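Side-chain contacts in calcium homeostasis modulator protein 5 (Homo sapiens, PDB 7D60), which assembles as an undecamer into a cone-shaped, large-pore cation channel whose gating is probably regulated by membrane lipids: residues F97-L100 / G101-L105; S106-V109 / A110-M113; L63-G66 / F67-N71. All coordinates share one frame; numbering follows the deposited sequence.

Contact 1: F97-L100 / G101-L105. With PA8 (1,2-dioctanoyl-sn-glycero-3-phosphate), chain N.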
# COMPACT_ATOMS: atom_id res chain seq x y z
N PHE A 97 32.51 -19.78 -50.77
CA PHE A 97 31.91 -18.49 -51.07
C PHE A 97 30.43 -18.46 -50.74
O PHE A 97 29.88 -17.39 -50.49
CB PHE A 97 32.13 -18.14 -52.53
CG PHE A 97 33.57 -17.96 -52.89
CD1 PHE A 97 34.24 -16.79 -52.55
CD2 PHE A 97 34.26 -18.95 -53.56
CE1 PHE A 97 35.57 -16.62 -52.87
CE2 PHE A 97 35.60 -18.79 -53.88
CZ PHE A 97 36.25 -17.62 -53.54
N TYR A 98 29.76 -19.62 -50.73
CA TYR A 98 28.36 -19.64 -50.35
C TYR A 98 28.19 -19.43 -48.85
O TYR A 98 27.23 -18.79 -48.41
CB TYR A 98 27.71 -20.95 -50.79
CG TYR A 98 26.26 -21.07 -50.38
CD1 TYR A 98 25.26 -20.44 -51.11
CD2 TYR A 98 25.88 -21.82 -49.27
CE1 TYR A 98 23.94 -20.55 -50.74
CE2 TYR A 98 24.57 -21.93 -48.90
CZ TYR A 98 23.60 -21.30 -49.64
OH TYR A 98 22.28 -21.41 -49.25
N VAL A 99 29.11 -19.99 -48.05
CA VAL A 99 29.03 -19.78 -46.61
C VAL A 99 29.44 -18.35 -46.26
O VAL A 99 28.77 -17.69 -45.47
CB VAL A 99 29.90 -20.82 -45.87
CG1 VAL A 99 29.79 -20.62 -44.38
CG2 VAL A 99 29.46 -22.21 -46.23
N LEU A 100 30.51 -17.85 -46.89
CA LEU A 100 30.97 -16.48 -46.67
C LEU A 100 29.96 -15.44 -47.14
O LEU A 100 29.94 -14.33 -46.60
CB LEU A 100 32.30 -16.26 -47.38
CG LEU A 100 33.16 -15.07 -46.97
CD1 LEU A 100 33.20 -14.93 -45.46
CD2 LEU A 100 34.56 -15.24 -47.53
N GLY A 101 29.11 -15.78 -48.11
CA GLY A 101 28.01 -14.90 -48.46
C GLY A 101 26.92 -14.85 -47.42
O GLY A 101 26.19 -13.86 -47.33
N GLN A 102 26.79 -15.90 -46.61
CA GLN A 102 25.76 -15.92 -45.58
C GLN A 102 26.14 -15.10 -44.36
O GLN A 102 25.27 -14.51 -43.72
CB GLN A 102 25.46 -17.35 -45.16
CG GLN A 102 24.73 -18.17 -46.19
CD GLN A 102 24.28 -19.50 -45.65
OE1 GLN A 102 24.84 -20.54 -45.98
NE2 GLN A 102 23.27 -19.47 -44.78
N ILE A 103 27.43 -15.08 -44.00
CA ILE A 103 27.88 -14.22 -42.91
C ILE A 103 27.75 -12.75 -43.31
O ILE A 103 27.31 -11.91 -42.51
CB ILE A 103 29.32 -14.58 -42.48
CG1 ILE A 103 29.36 -15.90 -41.70
CG2 ILE A 103 29.95 -13.51 -41.63
CD1 ILE A 103 29.79 -17.08 -42.48
N THR A 104 28.09 -12.43 -44.56
CA THR A 104 28.07 -11.05 -45.02
C THR A 104 26.65 -10.52 -45.13
O THR A 104 26.39 -9.37 -44.76
CB THR A 104 28.78 -10.95 -46.37
OG1 THR A 104 29.98 -11.72 -46.33
CG2 THR A 104 29.13 -9.51 -46.67
N LEU A 105 25.71 -11.33 -45.61
CA LEU A 105 24.34 -10.86 -45.77
C LEU A 105 23.60 -10.79 -44.45
O LEU A 105 22.69 -9.97 -44.31
CB LEU A 105 23.59 -11.75 -46.75
CG LEU A 105 23.93 -11.57 -48.23
CD1 LEU A 105 23.03 -12.43 -49.09
CD2 LEU A 105 23.84 -10.12 -48.65
O1 PA8 N . 19.81 -20.92 -42.46
O2 PA8 N . 20.49 -20.87 -44.82
P1 PA8 N . 19.40 -20.50 -43.85
O3 PA8 N . 18.13 -21.23 -44.23
O4 PA8 N . 19.13 -18.88 -43.88
C1 PA8 N . 18.62 -18.29 -45.05
C2 PA8 N . 19.74 -17.48 -45.70
C3 PA8 N . 20.28 -18.25 -46.91
O5 PA8 N . 20.30 -17.41 -48.03
C4 PA8 N . 21.57 -16.96 -48.38
O6 PA8 N . 22.24 -16.41 -47.57
C5 PA8 N . 22.12 -17.15 -49.78
C6 PA8 N . 23.34 -16.26 -50.02
C7 PA8 N . 24.31 -16.84 -51.05
O7 PA8 N . 19.25 -16.23 -46.11
C12 PA8 N . 19.89 -15.11 -45.55
O8 PA8 N . 20.68 -15.24 -44.67
C13 PA8 N . 19.56 -13.72 -46.09
C14 PA8 N . 19.61 -12.64 -45.00
C15 PA8 N . 18.87 -11.37 -45.40
C16 PA8 N . 19.69 -10.44 -46.29
C17 PA8 N . 19.51 -8.97 -45.91
C18 PA8 N . 20.23 -8.01 -46.85
C19 PA8 N . 19.74 -6.57 -46.72
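Y98 and Q102, one helical turn apart, meet through ring carbon CE2 of Y98 and amide oxygen OE1 of Q102 at 3.2 Å, with the amide plane turned 55° from the ring. The tyrosine reaches forward because its CG lies anti to the backbone N (chi1 178°), beside its own carbonyl. The phosphatidic acid completes this face: C7 of its acyl chain comes to 3.7 Å from Y98 CD1, while its phosphate oxygen O2 stands 3.1 Å from Q102 NE2. Extended beyond CG, the glutamine thus spans from tyrosine to head group; Q102 is a phosphatidic acid-binding residue.

All this happens on helix 95-106, where the S3 transmembrane segment begins at the cytoplasmic side. Closer packing continues along V99 and I103. V99 O accepts two N-H groups: I103 N arrives in the carbonyl plane at 3.3 Å, and Q102 N comes in from above that plane at 2.9 Å. On the same flank V99 CG1 meets I103 CD1 at 4.0 Å. V99 also packs on L268, and I103 on N70, R72 and S73. Next to it T104 folds its hydroxyl back onto the preceding turn, the classic intrahelical bond of a threonine, and OG1 donates to L100 O at 2.6 Å; the backbone N of T104 adds a weak bond to the same oxygen.

The looser side belongs to F97. It is exposed: its CB stops 5.9 Å short of G101 N and the ring reaches no nearer, although its carbonyl oxygen still takes the N-H of the side-chain-less G101.

Contact 2: S106-V109 / A110-M113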
# COMPACT_ATOMS: atom_id res chain seq x y z
N SER A 106 23.95 -11.63 -43.48
CA SER A 106 23.27 -11.59 -42.20
C SER A 106 23.72 -10.42 -41.34
O SER A 106 22.95 -9.92 -40.52
CB SER A 106 23.48 -12.89 -41.44
OG SER A 106 23.23 -12.72 -40.07
N SER A 107 24.96 -9.97 -41.51
CA SER A 107 25.48 -8.85 -40.75
C SER A 107 25.22 -7.51 -41.42
O SER A 107 25.63 -6.48 -40.89
CB SER A 107 26.98 -9.03 -40.51
OG SER A 107 27.70 -8.93 -41.72
N LEU A 108 24.56 -7.51 -42.58
CA LEU A 108 24.18 -6.30 -43.29
C LEU A 108 22.75 -5.88 -43.00
O LEU A 108 22.16 -5.13 -43.77
CB LEU A 108 24.36 -6.48 -44.79
CG LEU A 108 25.67 -6.02 -45.42
CD1 LEU A 108 25.61 -6.21 -46.91
CD2 LEU A 108 25.94 -4.58 -45.08
N VAL A 109 22.17 -6.35 -41.90
CA VAL A 109 20.78 -6.04 -41.57
C VAL A 109 20.70 -4.83 -40.65
O VAL A 109 19.92 -3.91 -40.90
CB VAL A 109 20.09 -7.28 -40.97
CG1 VAL A 109 18.70 -6.93 -40.47
CG2 VAL A 109 19.99 -8.37 -42.00
N ALA A 110 21.49 -4.81 -39.59
CA ALA A 110 21.57 -3.66 -38.70
C ALA A 110 22.22 -2.41 -39.31
O ALA A 110 21.87 -1.31 -38.88
CB ALA A 110 22.28 -4.05 -37.40
N PRO A 111 23.19 -2.49 -40.25
CA PRO A 111 23.54 -1.27 -40.99
C PRO A 111 22.41 -0.68 -41.82
O PRO A 111 22.27 0.55 -41.86
CB PRO A 111 24.70 -1.73 -41.88
CG PRO A 111 25.36 -2.72 -41.09
CD PRO A 111 24.30 -3.46 -40.34
N VAL A 112 21.62 -1.50 -42.50
CA VAL A 112 20.55 -0.99 -43.35
C VAL A 112 19.41 -0.44 -42.49
O VAL A 112 18.79 0.57 -42.84
CB VAL A 112 20.09 -2.09 -44.33
CG1 VAL A 112 18.85 -1.70 -45.09
CG2 VAL A 112 21.20 -2.38 -45.31
N MET A 113 19.16 -1.04 -41.33
CA MET A 113 18.16 -0.50 -40.42
C MET A 113 18.60 0.80 -39.76
O MET A 113 17.75 1.54 -39.27
CB MET A 113 17.80 -1.53 -39.35
CG MET A 113 17.01 -2.71 -39.87
SD MET A 113 16.06 -3.58 -38.60
CE MET A 113 17.12 -3.37 -37.18
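V109 and M113 are joined by a backbone hydrogen bond: M113 N donates to V109 O over 3.0 Å, with an N-H...O angle of 154° and the donor tilted 19° from the carbonyl plane. M113 CG lies 3.3 Å from that same V109 O, since chi1 (-71°) sets CG anti to its own carbonyl carbon and beside its backbone N, facing the preceding turn.

One position earlier the same backward reach recurs with a methyl group. CG2 of V112, beside the backbone N, sits 3.3 Å from L108 O. P111 meets the previous turn with its ring: CD is 3.3 Å from S107 O, and CG is 4.4 Å from L108 CD2, a light apolar touch. Having no N-H, the proline cannot give S107 O the hydrogen bond that a helix would otherwise supply here.

Around this first shell lie the parts that hold it. S107 OG is hydrogen-bonded to I103 O, with a weak bond to T104 O, tying the bend to the end of helix 95-106. L63 of helix 47-68 packs against S107, L108 and P111. On helix 15-38, Y20 and M23 touch V109, and M23 and T27 touch M113; a bound phosphatidic acid also reaches V109.

S3 is interrupted between helix 95-106 and helix 109-120. In place of the regular N-H to C=O pairing, the carbonyls of S107 and L108 meet a proline methylene and a valine methyl, so these carbonyls face carbon, not N-H groups, while the M113 to V109 bond marks the return of regular helix pairing.

Contact 3: L63-G66 / F67-N71. With PA8 (1,2-dioctanoyl-sn-glycero-3-phosphate), chain M; PA8 (1,2-dioctanoyl-sn-glycero-3-phosphate), chain B.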
# COMPACT_ATOMS: atom_id res chain seq x y z
N LEU A 63 28.35 -3.03 -38.60
CA LEU A 63 28.71 -4.12 -39.51
C LEU A 63 29.82 -4.98 -38.92
O LEU A 63 29.80 -6.20 -39.06
CB LEU A 63 29.12 -3.54 -40.86
CG LEU A 63 29.87 -4.43 -41.84
CD1 LEU A 63 28.93 -5.42 -42.48
CD2 LEU A 63 30.55 -3.60 -42.89
N ILE A 64 30.78 -4.35 -38.25
CA ILE A 64 31.89 -5.08 -37.64
C ILE A 64 31.41 -5.85 -36.42
O ILE A 64 31.84 -6.99 -36.18
CB ILE A 64 33.03 -4.09 -37.33
CG1 ILE A 64 33.84 -3.83 -38.59
CG2 ILE A 64 33.94 -4.57 -36.21
CD1 ILE A 64 34.79 -2.70 -38.45
N LEU A 65 30.46 -5.28 -35.68
CA LEU A 65 29.85 -5.97 -34.55
C LEU A 65 29.03 -7.18 -34.97
O LEU A 65 28.79 -8.07 -34.15
CB LEU A 65 28.97 -4.99 -33.78
CG LEU A 65 28.53 -5.33 -32.36
CD1 LEU A 65 29.72 -5.32 -31.43
CD2 LEU A 65 27.47 -4.37 -31.89
N GLY A 66 28.60 -7.25 -36.23
CA GLY A 66 27.91 -8.43 -36.70
C GLY A 66 28.84 -9.58 -37.03
O GLY A 66 28.42 -10.74 -37.05
N PHE A 67 30.11 -9.28 -37.30
CA PHE A 67 31.09 -10.34 -37.51
C PHE A 67 31.58 -10.95 -36.21
O PHE A 67 31.98 -12.12 -36.19
CB PHE A 67 32.29 -9.80 -38.30
CG PHE A 67 31.98 -9.46 -39.72
CD1 PHE A 67 31.41 -10.39 -40.56
CD2 PHE A 67 32.27 -8.20 -40.21
CE1 PHE A 67 31.13 -10.07 -41.87
CE2 PHE A 67 31.99 -7.88 -41.52
CZ PHE A 67 31.42 -8.82 -42.35
N PHE A 68 31.58 -10.18 -35.12
CA PHE A 68 32.01 -10.72 -33.83
C PHE A 68 30.98 -11.69 -33.26
O PHE A 68 31.35 -12.73 -32.70
CB PHE A 68 32.25 -9.59 -32.83
CG PHE A 68 33.64 -9.03 -32.87
CD1 PHE A 68 34.72 -9.77 -32.43
CD2 PHE A 68 33.86 -7.73 -33.29
CE1 PHE A 68 35.99 -9.25 -32.44
CE2 PHE A 68 35.13 -7.19 -33.30
CZ PHE A 68 36.20 -7.96 -32.88
N LEU A 69 29.70 -11.36 -33.38
CA LEU A 69 28.65 -12.14 -32.75
C LEU A 69 28.13 -13.26 -33.63
O LEU A 69 27.17 -13.94 -33.24
CB LEU A 69 27.50 -11.23 -32.34
CG LEU A 69 27.86 -10.00 -31.51
CD1 LEU A 69 26.63 -9.20 -31.17
CD2 LEU A 69 28.58 -10.41 -30.25
N ASN A 70 28.73 -13.48 -34.79
CA ASN A 70 28.32 -14.55 -35.68
C ASN A 70 29.13 -15.79 -35.34
O ASN A 70 30.35 -15.82 -35.55
CB ASN A 70 28.52 -14.15 -37.14
CG ASN A 70 27.51 -14.77 -38.06
OD1 ASN A 70 26.70 -15.59 -37.64
ND2 ASN A 70 27.53 -14.37 -39.31
N ASN A 71 28.46 -16.81 -34.81
CA ASN A 71 29.16 -18.00 -34.35
C ASN A 71 29.71 -18.83 -35.50
O ASN A 71 30.71 -19.53 -35.33
CB ASN A 71 28.24 -18.86 -33.49
CG ASN A 71 28.01 -18.28 -32.12
OD1 ASN A 71 28.94 -17.82 -31.46
ND2 ASN A 71 26.76 -18.29 -31.67
O1 PA8 M . 24.71 -16.63 -34.62
O2 PA8 M . 24.75 -17.63 -36.86
P1 PA8 M . 24.01 -16.68 -35.95
O3 PA8 M . 22.59 -17.17 -35.77
O4 PA8 M . 23.97 -15.18 -36.63
C1 PA8 M . 23.03 -14.25 -36.17
C2 PA8 M . 23.71 -13.29 -35.19
C3 PA8 M . 24.05 -11.97 -35.89
O5 PA8 M . 23.27 -10.96 -35.31
C4 PA8 M . 23.96 -9.78 -35.02
O6 PA8 M . 25.12 -9.69 -35.23
C5 PA8 M . 23.22 -8.59 -34.41
C6 PA8 M . 24.15 -7.42 -34.08
C7 PA8 M . 23.40 -6.22 -33.50
O7 PA8 M . 22.84 -13.03 -34.13
C12 PA8 M . 23.28 -13.53 -32.90
O8 PA8 M . 23.48 -14.69 -32.76
C13 PA8 M . 23.49 -12.58 -31.72
C14 PA8 M . 23.11 -13.21 -30.39
C15 PA8 M . 23.66 -12.43 -29.20
C16 PA8 M . 23.16 -11.00 -29.16
C17 PA8 M . 23.54 -10.28 -27.87
C18 PA8 M . 22.53 -10.53 -26.75
C19 PA8 M . 22.80 -9.63 -25.54
O1 PA8 B . 34.57 -15.53 -27.64
O2 PA8 B . 34.82 -17.11 -29.52
P1 PA8 B . 34.58 -15.67 -29.15
O3 PA8 B . 33.25 -15.23 -29.69
O4 PA8 B . 35.77 -14.73 -29.80
C1 PA8 B . 35.45 -13.43 -30.21
C2 PA8 B . 35.29 -12.54 -28.97
C3 PA8 B . 36.65 -12.05 -28.51
O5 PA8 B . 36.93 -10.83 -29.13
C4 PA8 B . 37.00 -9.73 -28.27
O6 PA8 B . 36.91 -9.88 -27.10
C5 PA8 B . 37.19 -8.32 -28.83
C6 PA8 B . 36.73 -7.24 -27.85
C7 PA8 B . 36.90 -5.82 -28.40
O7 PA8 B . 34.47 -11.45 -29.28
C12 PA8 B . 33.13 -11.58 -28.90
O8 PA8 B . 32.69 -12.62 -28.55
C13 PA8 B . 32.20 -10.36 -28.93
C14 PA8 B . 32.84 -9.09 -28.38
C15 PA8 B . 31.93 -7.88 -28.55
C16 PA8 B . 32.61 -6.59 -28.14
C17 PA8 B . 31.69 -5.37 -28.23
C18 PA8 B . 30.41 -5.54 -27.42
C19 PA8 B . 29.74 -4.21 -27.10
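I64 and F68, a turn apart, run alongside each other, and the F68 ring divides its contacts between this neighbour and the phosphatidic acid of chain B. From the backbone outward, F68 CB is 4.0 Å from acyl carbon C13 of that lipid. On one flank CD2 passes I64 O at 3.6 Å and CE2 meets I64 CG2 at 4.1 Å. On the other, CD1 comes to 3.6 Å from the chain B ester oxygen O7, and CE1 to 3.9 Å from its C5. The tip, CZ, touches C5 at 4.2 Å. An alanine here is likely to leave I64 CG2 and the lipid's glycerol-ester region without the ring that now bridges them.

F67 runs alongside L63 instead, with CE2 at 4.0 Å from L63 CD1; its CG lies beside the backbone N (chi1 -69°), which brings the ring back alongside L63. F67 N is hydrogen-bonded to I64 O, with a weak bond from F68 N to the same oxygen. L65 CD1 follows the chain B tail, 3.8 Å from C17. A second phosphatidic acid, chain M, adjoins G66, whose CA meets its O6. L195 of a neighbouring subunit packs on both phenylalanines, and F68 O is hydrogen-bonded by W74 NE1. The arrangement is that of a lipid site at the cytoplasmic end of S2, lined by L65, F68, L69 and W74 beside a subunit interface.

In the fold
All three are partly buried, local contacts along S2 or S3. Contact 2 lies nearest the chain centre (about 5 Å between centres), then contact 3 (about 7 Å) and contact 1 (about 11 Å), which includes an exposed residue. Contacts 1 and 2 are successive parts of S3, while contact 3 on S2 packs against both: I103 CG2 meets F67 CD1 at 3.6 Å, and P111 CG meets L63 CB at 3.9 Å. Their chemistry differs accordingly. Contact 1 sets an amide against the phosphate and a tyrosine ring against an acyl chain, contact 2 is mainly apolar around a helix break, and contact 3 sets F68 against lipid and F67 against S3, both touching a neighbouring subunit.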